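Local atomic coordinates of alpha-L-rhamnosidase (Aspergillus terreus, PDB entry 6GSZ), a protein that probably hydrolyses terminal non-reducing alpha-L-rhamnose residues from alpha-L-rhamnosides as a calcium-binding glycoside hydrolase. Residues Leu273-Lys276 and Gly282-Ser285; Asp35-Ala40 and Trp785-Ile790; Met718-Glu723 and Gly795-Gln800; Thr480-Tyr485 and Glu540-Lys545; Met426-Tyr431 and Asn445-Met450. All blocks are in the same frame, centred on the assembly; numbering follows the deposited sequence.

Interaction 1. Residues Leu273-Lys276 and Gly282-Ser285; sequences LEQK and GFNS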
# COMPACT_ATOMS: atom_id res chain seq x y z
N LEU A 273 -31.80 16.12 7.87
CA LEU A 273 -31.35 17.24 7.04
C LEU A 273 -31.05 16.84 5.59
O LEU A 273 -30.55 17.66 4.86
CB LEU A 273 -30.14 17.91 7.72
CG LEU A 273 -30.42 18.52 9.08
CD1 LEU A 273 -29.17 19.09 9.72
CD2 LEU A 273 -31.49 19.59 8.95
N GLU A 274 -31.43 15.62 5.18
CA GLU A 274 -31.31 15.23 3.80
C GLU A 274 -32.21 16.11 2.94
O GLU A 274 -33.37 16.37 3.31
CB GLU A 274 -31.69 13.76 3.60
CG GLU A 274 -30.64 12.81 4.15
CD GLU A 274 -31.06 11.35 4.31
OE1 GLU A 274 -32.23 11.01 4.03
OE2 GLU A 274 -30.23 10.57 4.78
N GLN A 275 -31.69 16.57 1.81
CA GLN A 275 -32.45 17.33 0.81
C GLN A 275 -32.64 16.47 -0.44
O GLN A 275 -31.83 16.50 -1.35
CB GLN A 275 -31.72 18.62 0.49
CG GLN A 275 -31.59 19.57 1.69
CD GLN A 275 -30.83 20.81 1.27
OE1 GLN A 275 -31.30 21.51 0.40
NE2 GLN A 275 -29.63 21.03 1.82
N LYS A 276 -33.70 15.67 -0.44
CA LYS A 276 -33.91 14.73 -1.53
C LYS A 276 -34.02 15.51 -2.85
O LYS A 276 -34.68 16.53 -2.94
CB LYS A 276 -35.11 13.83 -1.25
CG LYS A 276 -35.25 12.73 -2.30
CD LYS A 276 -35.96 11.47 -1.85
CE LYS A 276 -35.67 10.32 -2.81
NZ LYS A 276 -36.55 9.14 -2.60
N GLY A 282 -34.84 20.31 -11.45
CA GLY A 282 -36.15 20.65 -10.90
C GLY A 282 -36.12 20.77 -9.39
O GLY A 282 -37.18 20.78 -8.74
N PHE A 283 -34.93 20.97 -8.82
CA PHE A 283 -34.75 21.03 -7.39
C PHE A 283 -35.07 22.43 -6.86
O PHE A 283 -34.75 23.42 -7.52
CB PHE A 283 -33.28 20.70 -7.08
CG PHE A 283 -32.91 20.77 -5.63
CD1 PHE A 283 -33.45 19.85 -4.73
CD2 PHE A 283 -32.02 21.73 -5.16
CE1 PHE A 283 -33.11 19.90 -3.39
CE2 PHE A 283 -31.67 21.76 -3.83
CZ PHE A 283 -32.22 20.84 -2.95
N ASN A 284 -35.61 22.48 -5.64
CA ASN A 284 -35.85 23.73 -4.92
C ASN A 284 -34.55 24.16 -4.24
O ASN A 284 -34.26 23.70 -3.16
CB ASN A 284 -36.93 23.59 -3.82
CG ASN A 284 -37.11 24.85 -3.00
OD1 ASN A 284 -36.70 25.94 -3.42
ND2 ASN A 284 -37.75 24.73 -1.84
N SER A 285 -33.82 25.08 -4.85
CA SER A 285 -32.53 25.50 -4.30
C SER A 285 -32.67 26.81 -3.52
O SER A 285 -31.67 27.50 -3.29
CB SER A 285 -31.52 25.65 -5.39
OG SER A 285 -31.84 26.75 -6.20
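The ring of Phe-283 meets residues 273-276 with its rim. Its CZ lies 3.5 Å from Gln-275 OE1, which sits at the ring edge and in the ring plane, and its CE1 lies 3.7 Å from the carbonyl oxygen Lys-276 O, also near that plane. Two oxygens therefore face the slightly positive C-H edge, though no hydrogen bond joins the segments. The ring reaches across because its CG stands anti to the backbone N (chi1 178°). The two side chains cross at about a right angle, with amide and ring planes 36° apart. Gln-275 CB adds a looser apolar touch at 4.1 Å from Phe-283 CZ. The amide's main polar partner is Trp-288, whose NE1 is hydrogen-bonded to OE1; NE2 has a weak bond with Ser-254 OG. Trp-288 also meets the Phe-283 ring, nearly perpendicular to it, so one indole contacts both partners. The side chain of Lys-276 is the loose, exposed part: it starts away from residues 282-285, and the residue takes part through its backbone oxygen. The arrangement is a surface loop folded back on itself between strands 266-270 and 291-294, with Phe-283 packed on Arg-135 of strand 132-140.

Interaction 2. Residues Asp35-Ala40 and Trp785-Ile790; sequences DWEQRA and WRRINI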
# COMPACT_ATOMS: atom_id res chain seq x y z
N ASP A 35 8.71 -24.62 -21.93
CA ASP A 35 9.94 -23.99 -22.44
C ASP A 35 9.64 -22.91 -23.48
O ASP A 35 10.34 -22.77 -24.48
CB ASP A 35 10.87 -25.04 -23.06
CG ASP A 35 11.49 -25.95 -22.06
OD1 ASP A 35 11.78 -25.52 -20.94
OD2 ASP A 35 11.74 -27.09 -22.44
N TRP A 36 8.62 -22.09 -23.20
CA TRP A 36 8.18 -21.12 -24.17
C TRP A 36 8.84 -19.76 -23.91
O TRP A 36 8.83 -19.28 -22.76
CB TRP A 36 6.66 -21.00 -24.13
CG TRP A 36 6.08 -20.19 -25.24
CD1 TRP A 36 5.62 -20.65 -26.44
CD2 TRP A 36 5.87 -18.76 -25.25
NE1 TRP A 36 5.16 -19.61 -27.20
CE2 TRP A 36 5.30 -18.44 -26.50
CE3 TRP A 36 6.13 -17.71 -24.35
CZ2 TRP A 36 4.99 -17.14 -26.87
CZ3 TRP A 36 5.79 -16.42 -24.71
CH2 TRP A 36 5.21 -16.14 -25.94
N GLU A 37 9.32 -19.14 -24.98
CA GLU A 37 9.84 -17.79 -24.96
C GLU A 37 9.29 -17.04 -26.16
O GLU A 37 9.04 -17.62 -27.22
CB GLU A 37 11.37 -17.78 -24.97
CG GLU A 37 11.96 -18.28 -23.66
CD GLU A 37 13.47 -18.33 -23.54
OE1 GLU A 37 14.11 -19.08 -24.31
OE2 GLU A 37 14.01 -17.62 -22.65
N GLN A 38 9.08 -15.73 -26.00
CA GLN A 38 8.59 -14.91 -27.07
C GLN A 38 9.73 -14.50 -28.03
O GLN A 38 10.81 -14.14 -27.58
CB GLN A 38 7.99 -13.64 -26.42
CG GLN A 38 7.41 -12.64 -27.43
CD GLN A 38 6.88 -11.43 -26.73
OE1 GLN A 38 5.77 -11.47 -26.17
NE2 GLN A 38 7.66 -10.35 -26.80
N ARG A 39 9.46 -14.53 -29.35
CA ARG A 39 10.37 -13.94 -30.29
C ARG A 39 9.87 -12.62 -30.88
O ARG A 39 10.70 -11.81 -31.34
CB ARG A 39 10.76 -14.91 -31.40
CG ARG A 39 9.62 -15.31 -32.31
CD ARG A 39 10.13 -16.15 -33.49
NE ARG A 39 11.31 -15.56 -34.12
CZ ARG A 39 12.58 -16.00 -34.01
NH1 ARG A 39 12.89 -17.11 -33.34
NH2 ARG A 39 13.55 -15.29 -34.57
N ALA A 40 8.55 -12.37 -30.86
CA ALA A 40 8.02 -11.18 -31.50
C ALA A 40 6.64 -10.91 -30.94
O ALA A 40 6.03 -11.78 -30.32
CB ALA A 40 7.93 -11.33 -33.00
N TRP A 785 11.36 -10.63 -12.03
CA TRP A 785 10.92 -12.03 -12.03
C TRP A 785 10.97 -12.71 -13.41
O TRP A 785 10.40 -13.79 -13.53
CB TRP A 785 9.54 -12.19 -11.41
CG TRP A 785 9.44 -11.90 -9.94
CD1 TRP A 785 9.23 -10.69 -9.34
CD2 TRP A 785 9.39 -12.86 -8.88
NE1 TRP A 785 9.14 -10.83 -7.99
CE2 TRP A 785 9.21 -12.16 -7.67
CE3 TRP A 785 9.45 -14.25 -8.84
CZ2 TRP A 785 9.10 -12.79 -6.45
CZ3 TRP A 785 9.35 -14.89 -7.63
CH2 TRP A 785 9.16 -14.16 -6.45
N ARG A 786 11.72 -12.18 -14.38
CA ARG A 786 11.85 -12.92 -15.64
C ARG A 786 12.75 -14.15 -15.45
O ARG A 786 12.69 -15.11 -16.26
CB ARG A 786 12.46 -12.01 -16.70
CG ARG A 786 12.38 -12.53 -18.13
CD ARG A 786 13.21 -11.64 -19.06
NE ARG A 786 14.65 -11.73 -18.76
CZ ARG A 786 15.53 -12.52 -19.35
NH1 ARG A 786 15.16 -13.25 -20.41
NH2 ARG A 786 16.75 -12.59 -18.83
N ARG A 787 13.57 -14.12 -14.39
CA ARG A 787 14.30 -15.29 -13.95
C ARG A 787 13.94 -15.49 -12.48
O ARG A 787 13.79 -14.48 -11.74
CB ARG A 787 15.82 -15.09 -14.05
CG ARG A 787 16.32 -14.90 -15.47
CD ARG A 787 16.22 -16.27 -16.13
NE ARG A 787 16.68 -16.32 -17.52
CZ ARG A 787 15.89 -16.18 -18.57
NH1 ARG A 787 14.61 -15.88 -18.37
NH2 ARG A 787 16.39 -16.30 -19.79
N ILE A 788 13.61 -16.71 -12.10
CA ILE A 788 13.04 -17.06 -10.83
C ILE A 788 13.95 -18.06 -10.11
O ILE A 788 14.41 -19.02 -10.74
CB ILE A 788 11.62 -17.63 -11.02
CG1 ILE A 788 10.80 -16.68 -11.88
CG2 ILE A 788 10.97 -17.93 -9.68
CD1 ILE A 788 9.41 -17.17 -12.21
N ASN A 789 14.17 -17.88 -8.81
CA ASN A 789 14.85 -18.93 -7.99
C ASN A 789 13.73 -19.68 -7.25
O ASN A 789 12.80 -19.04 -6.72
CB ASN A 789 15.96 -18.31 -7.12
CG ASN A 789 16.94 -19.30 -6.52
OD1 ASN A 789 17.77 -19.91 -7.23
ND2 ASN A 789 16.93 -19.43 -5.19
N ILE A 790 13.82 -21.01 -7.28
CA ILE A 790 12.87 -21.88 -6.63
C ILE A 790 13.65 -22.78 -5.68
O ILE A 790 14.23 -23.80 -6.13
CB ILE A 790 12.00 -22.67 -7.61
CG1 ILE A 790 11.32 -21.71 -8.59
CG2 ILE A 790 11.00 -23.49 -6.82
CD1 ILE A 790 10.36 -22.33 -9.55
O HOH W 1 13.09 -16.39 -20.59
O HOH W 2 16.37 -17.15 -22.86
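Glu-37 and Arg-787 face each other across a long salt bridge, Glu-37 OE2 to Arg-787 NH2 at 3.9 Å, and water mediates at least part of the pairing. One water lies between Glu-37 OE2 and Arg-787 NH1 and accepts from the latter at 2.7 Å; a second, whose place is doubtful, takes a weak bond from Arg-787 NH2. The side chains cross at about a right angle, carboxylate and guanidinium planes 40° apart. In the next shell, Arg-787 NH1 donates to its neighbour's carbonyl, Arg-786 O, at 3.0 Å, the acceptor lying in the guanidinium plane. A bend at chi2 (-73°) turns the chain back for this bond. The guanidinium of Arg-786 is layered against that of Arg-787 and is itself paired with Glu-782. Farther out, Asp-35 O coordinates a calcium ion near the Glu-37 side chain. The contact thus joins the N-terminal immunoglobulin-like and C-terminal regions by a hydrated ion pair, whose carboxylate probably helps offset two arginine charges and may be further stabilised as an anion by the calcium.

Interaction 3. Residues Met718-Glu723 and Gly795-Gln800; sequences MLRQTE and GGDLQQ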
# COMPACT_ATOMS: atom_id res chain seq x y z
N MET A 718 12.18 -20.45 15.87
CA MET A 718 11.64 -19.14 16.26
C MET A 718 10.20 -18.98 15.76
O MET A 718 9.31 -18.52 16.50
CB MET A 718 12.48 -18.00 15.68
CG MET A 718 13.92 -18.03 16.13
SD MET A 718 14.82 -16.53 15.69
CE MET A 718 14.15 -15.43 16.91
N LEU A 719 9.96 -19.32 14.50
CA LEU A 719 8.65 -19.11 13.87
C LEU A 719 7.55 -19.93 14.55
O LEU A 719 6.42 -19.46 14.63
CB LEU A 719 8.75 -19.44 12.38
CG LEU A 719 7.50 -19.20 11.55
CD1 LEU A 719 7.11 -17.73 11.57
CD2 LEU A 719 7.69 -19.68 10.13
N ARG A 720 7.91 -21.08 15.13
CA ARG A 720 6.93 -21.96 15.77
C ARG A 720 6.68 -21.57 17.24
O ARG A 720 5.75 -22.14 17.84
CB ARG A 720 7.40 -23.41 15.67
CG ARG A 720 7.42 -23.93 14.25
CD ARG A 720 7.99 -25.33 14.16
NE ARG A 720 7.28 -26.26 15.03
CZ ARG A 720 7.65 -27.51 15.23
NH1 ARG A 720 8.89 -27.88 14.94
NH2 ARG A 720 6.78 -28.38 15.70
N GLN A 721 7.46 -20.64 17.80
CA GLN A 721 7.26 -20.25 19.22
C GLN A 721 5.89 -19.59 19.37
O GLN A 721 5.50 -18.81 18.52
CB GLN A 721 8.30 -19.25 19.70
CG GLN A 721 9.68 -19.83 19.85
CD GLN A 721 9.67 -21.09 20.68
OE1 GLN A 721 9.23 -21.08 21.84
NE2 GLN A 721 10.17 -22.17 20.09
N THR A 722 5.18 -19.91 20.46
CA THR A 722 3.89 -19.33 20.71
C THR A 722 3.86 -18.46 21.96
O THR A 722 2.80 -17.85 22.21
CB THR A 722 2.80 -20.40 20.79
OG1 THR A 722 3.15 -21.31 21.83
CG2 THR A 722 2.63 -21.12 19.47
N GLU A 723 4.95 -18.42 22.73
CA GLU A 723 5.04 -17.56 23.90
C GLU A 723 5.60 -16.20 23.51
O GLU A 723 6.29 -16.06 22.54
CB GLU A 723 5.88 -18.20 25.01
CG GLU A 723 5.26 -19.47 25.57
CD GLU A 723 5.80 -19.84 26.94
OE1 GLU A 723 6.97 -19.44 27.27
OE2 GLU A 723 5.06 -20.51 27.70
N GLY A 795 11.22 -27.65 6.76
CA GLY A 795 11.61 -27.69 8.13
C GLY A 795 10.41 -27.42 9.00
O GLY A 795 9.28 -27.40 8.53
N GLY A 796 10.67 -27.26 10.29
CA GLY A 796 9.66 -26.89 11.24
C GLY A 796 8.53 -27.90 11.36
O GLY A 796 7.41 -27.54 11.72
N ASP A 797 8.82 -29.18 11.09
CA ASP A 797 7.73 -30.19 11.12
C ASP A 797 6.57 -29.87 10.14
O ASP A 797 5.48 -30.46 10.26
CB ASP A 797 7.21 -30.40 12.55
CG ASP A 797 8.17 -31.18 13.44
OD1 ASP A 797 8.89 -32.03 12.91
OD2 ASP A 797 8.19 -30.92 14.68
N LEU A 798 6.79 -29.02 9.12
CA LEU A 798 5.79 -28.86 8.06
C LEU A 798 5.74 -30.12 7.21
O LEU A 798 6.79 -30.70 6.89
CB LEU A 798 6.15 -27.67 7.16
CG LEU A 798 6.08 -26.28 7.78
CD1 LEU A 798 6.35 -25.22 6.73
CD2 LEU A 798 4.75 -26.05 8.43
N GLN A 799 4.53 -30.52 6.83
CA GLN A 799 4.30 -31.64 5.95
C GLN A 799 4.07 -31.17 4.51
O GLN A 799 4.21 -31.94 3.59
CB GLN A 799 3.12 -32.47 6.46
CG GLN A 799 3.36 -33.16 7.80
CD GLN A 799 2.73 -32.46 8.99
OE1 GLN A 799 1.55 -32.07 8.97
NE2 GLN A 799 3.50 -32.32 10.05
N GLN A 800 3.64 -29.92 4.33
CA GLN A 800 3.36 -29.38 2.99
C GLN A 800 3.22 -27.86 3.04
O GLN A 800 2.94 -27.29 4.10
CB GLN A 800 2.09 -29.93 2.36
CG GLN A 800 0.83 -29.84 3.15
CD GLN A 800 -0.29 -30.35 2.27
OE1 GLN A 800 -0.86 -29.63 1.45
NE2 GLN A 800 -0.55 -31.64 2.36
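The guanidinium of Arg-720 lies against the turn at Gly-796 and Asp-797. Over one face comes the carbonyl oxygen Gly-796 O, 3.3 Å above the plane and offset toward the rim, with Asp-797 CB over that face as well. The carboxylate of Asp-797 stands steeply to the guanidinium, the planes 78° apart, and a single oxygen does the bridging. Arg-720 NH2 donates to Asp-797 OD2 at 3.1 Å; the oxygen receives it on its anti lone pair, 22° out of the guanidinium plane. Arg-720 NH1 gives the same oxygen a second, weak bond of like length. Both bonds are well bent, so this is a forked salt bridge and not the in-plane, two-oxygen pairing. A turn at chi3 (56°) swings the arginine end over the loop, and its CD packs 3.3 Å from Gly-796 O. Gly-796, with no side chain and a positive phi, lets that CD come close to the turn. Residues 795-798 form a type I' beta turn, closed by Leu-798 N to Gly-795 O at 3.0 Å, which presents the carbonyl and the aspartate together. This surface salt bridge links the six-hairpin glycosidase domain to the C-terminal domain. Nearby, Leu-719 packs on helices 437-453 and 768-775, and Leu-798 touches Ile-775 of the latter; the contact joins the end of helix 712-719 to the loop between strands 787-790 and 800-807.

Interaction 4. Residues Thr480-Tyr485 and Glu540-Lys545; sequences TANFIY and ESFGDK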
# COMPACT_ATOMS: atom_id res chain seq x y z
N THR A 480 7.95 -7.92 1.53
CA THR A 480 6.75 -8.69 1.77
C THR A 480 5.57 -8.13 0.92
O THR A 480 4.84 -8.86 0.22
CB THR A 480 6.41 -8.71 3.27
OG1 THR A 480 7.51 -9.26 4.01
CG2 THR A 480 5.15 -9.52 3.52
N ALA A 481 5.35 -6.82 1.03
CA ALA A 481 4.19 -6.19 0.44
C ALA A 481 4.11 -6.44 -1.07
O ALA A 481 3.06 -6.74 -1.61
CB ALA A 481 4.26 -4.70 0.65
N ASN A 482 5.27 -6.31 -1.77
CA ASN A 482 5.31 -6.35 -3.19
C ASN A 482 5.08 -7.77 -3.76
O ASN A 482 4.86 -7.92 -4.98
CB ASN A 482 6.68 -5.90 -3.71
CG ASN A 482 7.07 -4.48 -3.39
OD1 ASN A 482 6.23 -3.70 -2.86
ND2 ASN A 482 8.26 -4.05 -3.80
N PHE A 483 5.13 -8.78 -2.89
CA PHE A 483 4.75 -10.12 -3.26
C PHE A 483 3.23 -10.31 -3.13
O PHE A 483 2.57 -10.96 -3.96
CB PHE A 483 5.49 -11.11 -2.36
CG PHE A 483 5.29 -12.56 -2.70
CD1 PHE A 483 4.22 -13.28 -2.20
CD2 PHE A 483 6.22 -13.25 -3.47
CE1 PHE A 483 4.06 -14.64 -2.47
CE2 PHE A 483 6.09 -14.62 -3.70
CZ PHE A 483 5.01 -15.31 -3.21
N ILE A 484 2.65 -9.75 -2.05
CA ILE A 484 1.22 -10.02 -1.78
C ILE A 484 0.30 -9.30 -2.77
O ILE A 484 -0.68 -9.88 -3.22
CB ILE A 484 0.87 -9.69 -0.32
CG1 ILE A 484 1.76 -10.49 0.65
CG2 ILE A 484 -0.61 -9.90 -0.04
CD1 ILE A 484 1.50 -10.19 2.08
N TYR A 485 0.64 -8.04 -3.09
CA TYR A 485 -0.14 -7.24 -4.03
C TYR A 485 0.81 -6.54 -5.00
O TYR A 485 1.97 -6.31 -4.68
CB TYR A 485 -0.94 -6.15 -3.31
CG TYR A 485 -2.22 -6.57 -2.60
CD1 TYR A 485 -3.42 -6.64 -3.30
CD2 TYR A 485 -2.24 -6.91 -1.26
CE1 TYR A 485 -4.60 -7.01 -2.67
CE2 TYR A 485 -3.41 -7.28 -0.62
CZ TYR A 485 -4.60 -7.35 -1.33
OH TYR A 485 -5.77 -7.72 -0.71
N GLU A 540 13.71 -4.67 -7.74
CA GLU A 540 13.82 -6.11 -7.59
C GLU A 540 12.47 -6.78 -7.94
O GLU A 540 12.41 -7.81 -8.63
CB GLU A 540 14.22 -6.50 -6.19
CG GLU A 540 15.66 -6.14 -5.87
CD GLU A 540 16.73 -6.83 -6.68
OE1 GLU A 540 16.79 -8.08 -6.59
OE2 GLU A 540 17.44 -6.11 -7.43
N SER A 541 11.38 -6.15 -7.48
CA SER A 541 10.05 -6.79 -7.63
C SER A 541 9.48 -6.62 -9.05
O SER A 541 8.85 -7.57 -9.59
CB SER A 541 9.10 -6.14 -6.64
OG SER A 541 9.46 -6.48 -5.32
N PHE A 542 9.64 -5.42 -9.65
CA PHE A 542 8.88 -5.11 -10.90
C PHE A 542 9.77 -4.82 -12.12
O PHE A 542 9.28 -4.78 -13.24
CB PHE A 542 7.86 -4.01 -10.64
CG PHE A 542 6.89 -4.33 -9.55
CD1 PHE A 542 5.91 -5.30 -9.70
CD2 PHE A 542 6.99 -3.69 -8.34
CE1 PHE A 542 5.05 -5.61 -8.66
CE2 PHE A 542 6.13 -4.01 -7.29
CZ PHE A 542 5.17 -4.96 -7.44
N GLY A 543 11.07 -4.63 -11.90
CA GLY A 543 12.03 -4.49 -12.98
C GLY A 543 11.93 -3.25 -13.84
O GLY A 543 12.39 -3.24 -14.99
N ASP A 544 11.30 -2.18 -13.34
CA ASP A 544 11.04 -1.01 -14.16
C ASP A 544 12.24 -0.04 -14.14
O ASP A 544 12.44 0.65 -13.13
CB ASP A 544 9.76 -0.35 -13.66
CG ASP A 544 9.35 0.81 -14.53
OD1 ASP A 544 10.19 1.38 -15.22
OD2 ASP A 544 8.17 1.23 -14.39
N LYS A 545 13.02 0.00 -15.23
CA LYS A 545 14.22 0.83 -15.28
C LYS A 545 13.87 2.33 -15.28
O LYS A 545 14.66 3.14 -14.83
CB LYS A 545 15.11 0.43 -16.48
CG LYS A 545 15.81 -0.91 -16.29
CD LYS A 545 17.14 -1.10 -17.01
CE LYS A 545 17.46 -2.57 -17.13
NZ LYS A 545 16.43 -3.28 -17.93
O HOH W 3 7.95 -9.07 -5.63
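Asn-482 CG stands anti to its own carbonyl carbon (chi1 -62°), and Ser-541 OG does the same on the facing helix, which points the amide N-H at the hydroxyl between the two backbones. Asn-482 ND2 donates to Ser-541 OG at 3.1 Å with an N-H...O angle of 154°, the oxygen lying in the amide plane. Packing is close around the bond, with Asn-482 CB 3.3 Å from Ser-541 OG. The hydroxyl also bonds Gln-537 NE2 and a water, 3.0 Å from OG, that gives a weak bond to Asn-482 O. The other end of the amide is held by Thr-487, whose OG1 is hydrogen-bonded to Asn-482 OD1, so both ends of the group have partners and its rotation is probably fixed. Alongside, Phe-542 brings its CE2 to 4.0 Å from Asn-482 CG, the ring plane 45° from the amide, while Ser-541 CB lies over a face of that ring. Tyr-485 O comes near the ring edge, at 4.4 Å from Phe-542 CZ. All four touching residues are buried. This polar contact joins helices 471-484 and 530-542 near their C-terminal ends, within the (alpha/alpha)6-barrel catalytic domain of the six-hairpin glycosidases, as in related rhamnosidases.

Interaction 5. Residues Met426-Tyr431 and Asn445-Met450; sequences MERTGY and NILWSM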
# COMPACT_ATOMS: atom_id res chain seq x y z
N MET A 426 -5.44 -2.59 -5.09
CA MET A 426 -4.36 -3.18 -5.84
C MET A 426 -4.74 -4.60 -6.28
O MET A 426 -5.50 -5.29 -5.64
CB MET A 426 -3.11 -3.23 -4.95
CG MET A 426 -2.57 -1.84 -4.55
SD MET A 426 -1.30 -1.96 -3.29
CE MET A 426 -2.22 -2.66 -1.93
N GLU A 427 -4.09 -5.06 -7.36
CA GLU A 427 -4.31 -6.43 -7.83
C GLU A 427 -3.59 -7.41 -6.88
O GLU A 427 -2.39 -7.25 -6.64
CB GLU A 427 -3.78 -6.59 -9.24
CG GLU A 427 -4.06 -7.95 -9.83
CD GLU A 427 -3.65 -8.10 -11.29
OE1 GLU A 427 -2.79 -7.32 -11.78
OE2 GLU A 427 -4.23 -9.01 -11.95
N ARG A 428 -4.33 -8.36 -6.34
CA ARG A 428 -3.76 -9.41 -5.52
C ARG A 428 -2.86 -10.33 -6.38
O ARG A 428 -3.26 -10.76 -7.47
CB ARG A 428 -4.86 -10.26 -4.88
CG ARG A 428 -4.38 -11.32 -3.92
CD ARG A 428 -3.81 -10.77 -2.62
NE ARG A 428 -3.25 -11.86 -1.83
CZ ARG A 428 -3.94 -12.72 -1.10
NH1 ARG A 428 -3.32 -13.72 -0.46
NH2 ARG A 428 -5.26 -12.52 -0.97
N THR A 429 -1.65 -10.58 -5.85
CA THR A 429 -0.66 -11.38 -6.58
C THR A 429 -0.12 -12.55 -5.77
O THR A 429 0.36 -13.52 -6.42
CB THR A 429 0.50 -10.51 -7.07
OG1 THR A 429 1.08 -9.77 -5.99
CG2 THR A 429 0.09 -9.56 -8.17
N GLY A 430 -0.04 -12.51 -4.45
CA GLY A 430 0.72 -13.50 -3.71
C GLY A 430 -0.08 -14.20 -2.64
O GLY A 430 -0.86 -13.56 -1.92
N TYR A 431 0.11 -15.52 -2.53
CA TYR A 431 -0.68 -16.39 -1.69
C TYR A 431 0.24 -17.38 -0.99
O TYR A 431 1.20 -17.86 -1.61
CB TYR A 431 -1.73 -17.15 -2.50
CG TYR A 431 -2.63 -16.31 -3.37
CD1 TYR A 431 -2.19 -15.83 -4.60
CD2 TYR A 431 -3.89 -15.95 -2.95
CE1 TYR A 431 -3.00 -15.06 -5.41
CE2 TYR A 431 -4.72 -15.16 -3.75
CZ TYR A 431 -4.26 -14.70 -4.97
OH TYR A 431 -5.05 -13.95 -5.77
N ASN A 445 -3.01 -12.97 8.65
CA ASN A 445 -2.94 -11.78 9.49
C ASN A 445 -2.05 -10.70 8.86
O ASN A 445 -2.38 -9.50 8.94
CB ASN A 445 -2.43 -12.08 10.90
CG ASN A 445 -3.41 -12.90 11.72
OD1 ASN A 445 -4.50 -13.28 11.24
ND2 ASN A 445 -2.98 -13.23 12.93
N ILE A 446 -0.96 -11.13 8.21
CA ILE A 446 -0.09 -10.21 7.49
C ILE A 446 -0.82 -9.57 6.32
O ILE A 446 -0.81 -8.33 6.08
CB ILE A 446 1.19 -10.93 7.01
CG1 ILE A 446 2.00 -11.39 8.22
CG2 ILE A 446 2.00 -10.05 6.07
CD1 ILE A 446 3.15 -12.34 7.87
N LEU A 447 -1.55 -10.40 5.60
CA LEU A 447 -2.40 -9.94 4.49
C LEU A 447 -3.39 -8.86 4.98
O LEU A 447 -3.54 -7.80 4.32
CB LEU A 447 -3.14 -11.16 3.93
CG LEU A 447 -4.26 -10.90 2.93
CD1 LEU A 447 -3.77 -10.29 1.65
CD2 LEU A 447 -5.05 -12.18 2.68
N TRP A 448 -4.06 -9.14 6.10
CA TRP A 448 -4.99 -8.17 6.62
C TRP A 448 -4.31 -6.89 7.13
O TRP A 448 -4.93 -5.81 7.02
CB TRP A 448 -5.88 -8.81 7.70
CG TRP A 448 -7.00 -9.60 7.12
CD1 TRP A 448 -7.09 -10.96 7.01
CD2 TRP A 448 -8.26 -9.10 6.62
NE1 TRP A 448 -8.27 -11.32 6.44
CE2 TRP A 448 -9.05 -10.21 6.27
CE3 TRP A 448 -8.84 -7.82 6.53
CZ2 TRP A 448 -10.33 -10.09 5.73
CZ3 TRP A 448 -10.12 -7.70 6.05
CH2 TRP A 448 -10.85 -8.81 5.63
N SER A 449 -3.11 -6.99 7.73
CA SER A 449 -2.39 -5.79 8.11
C SER A 449 -1.97 -4.96 6.89
O SER A 449 -1.93 -3.70 6.93
CB SER A 449 -1.25 -6.05 9.05
OG SER A 449 -1.72 -6.32 10.35
N MET A 450 -1.61 -5.63 5.79
CA MET A 450 -1.31 -4.93 4.57
C MET A 450 -2.57 -4.20 4.05
O MET A 450 -2.50 -3.01 3.67
CB MET A 450 -0.70 -5.85 3.51
CG MET A 450 -0.50 -5.13 2.16
SD MET A 450 0.57 -6.03 1.11
CE MET A 450 0.67 -4.80 -0.20
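Arg-428 presents a flat face to Leu-447: CD1 sits 3.6 Å above the guanidinium plane, over its centre, and CD2 comes to 3.7 Å from Arg-428 NH2. The two side chains cross at about a right angle. On the opposite face Tyr-431 CE2 lies over the centre, so the guanidinium is sandwiched between aliphatic and aromatic carbon. Its edge is used too, since Arg-428 NE and NH1 both grip Gly-430 O side-on, each at 2.9 Å. This two-nitrogen grip, made possible by a bend at chi2 (70°), fixes the rotation and position of the group. Nearby, Met-426 and Met-450 approach obliquely and touch through their methyl ends, CE to CE at 4.0 Å. Ile-484 of helix 471-484 touches Arg-428, Leu-447 and Met-450. The contact thereby lays the approach to strand 430-434, which pairs with strand 800-807, against helix 437-453.

Overall arrangement
Interactions 4 and 5 form the central pair, centres 13 Å apart, and both lie in the six-hairpin glycosidase domain. They touch where residues 480-485 meet 426-431: Phe-483 O and Ile-484 O lie within probable hydrogen-bonding distance of Thr-429. Interaction 2, 17 Å from interaction 4 between centres, reaches it through Trp-785, which packs on Ser-541 and Phe-483. Along the chain interaction 2 closes a loop enclosing interactions 1, 5 and 4 in that order, and it crosses interaction 3, whose centre is about 33 Å off. Interaction 1 stands apart, about 60 Å from interaction 2 between centres, across the chain's centre. Interactions 2 and 3 thus tie the C-terminal region to the immunoglobulin-like and helical domains respectively.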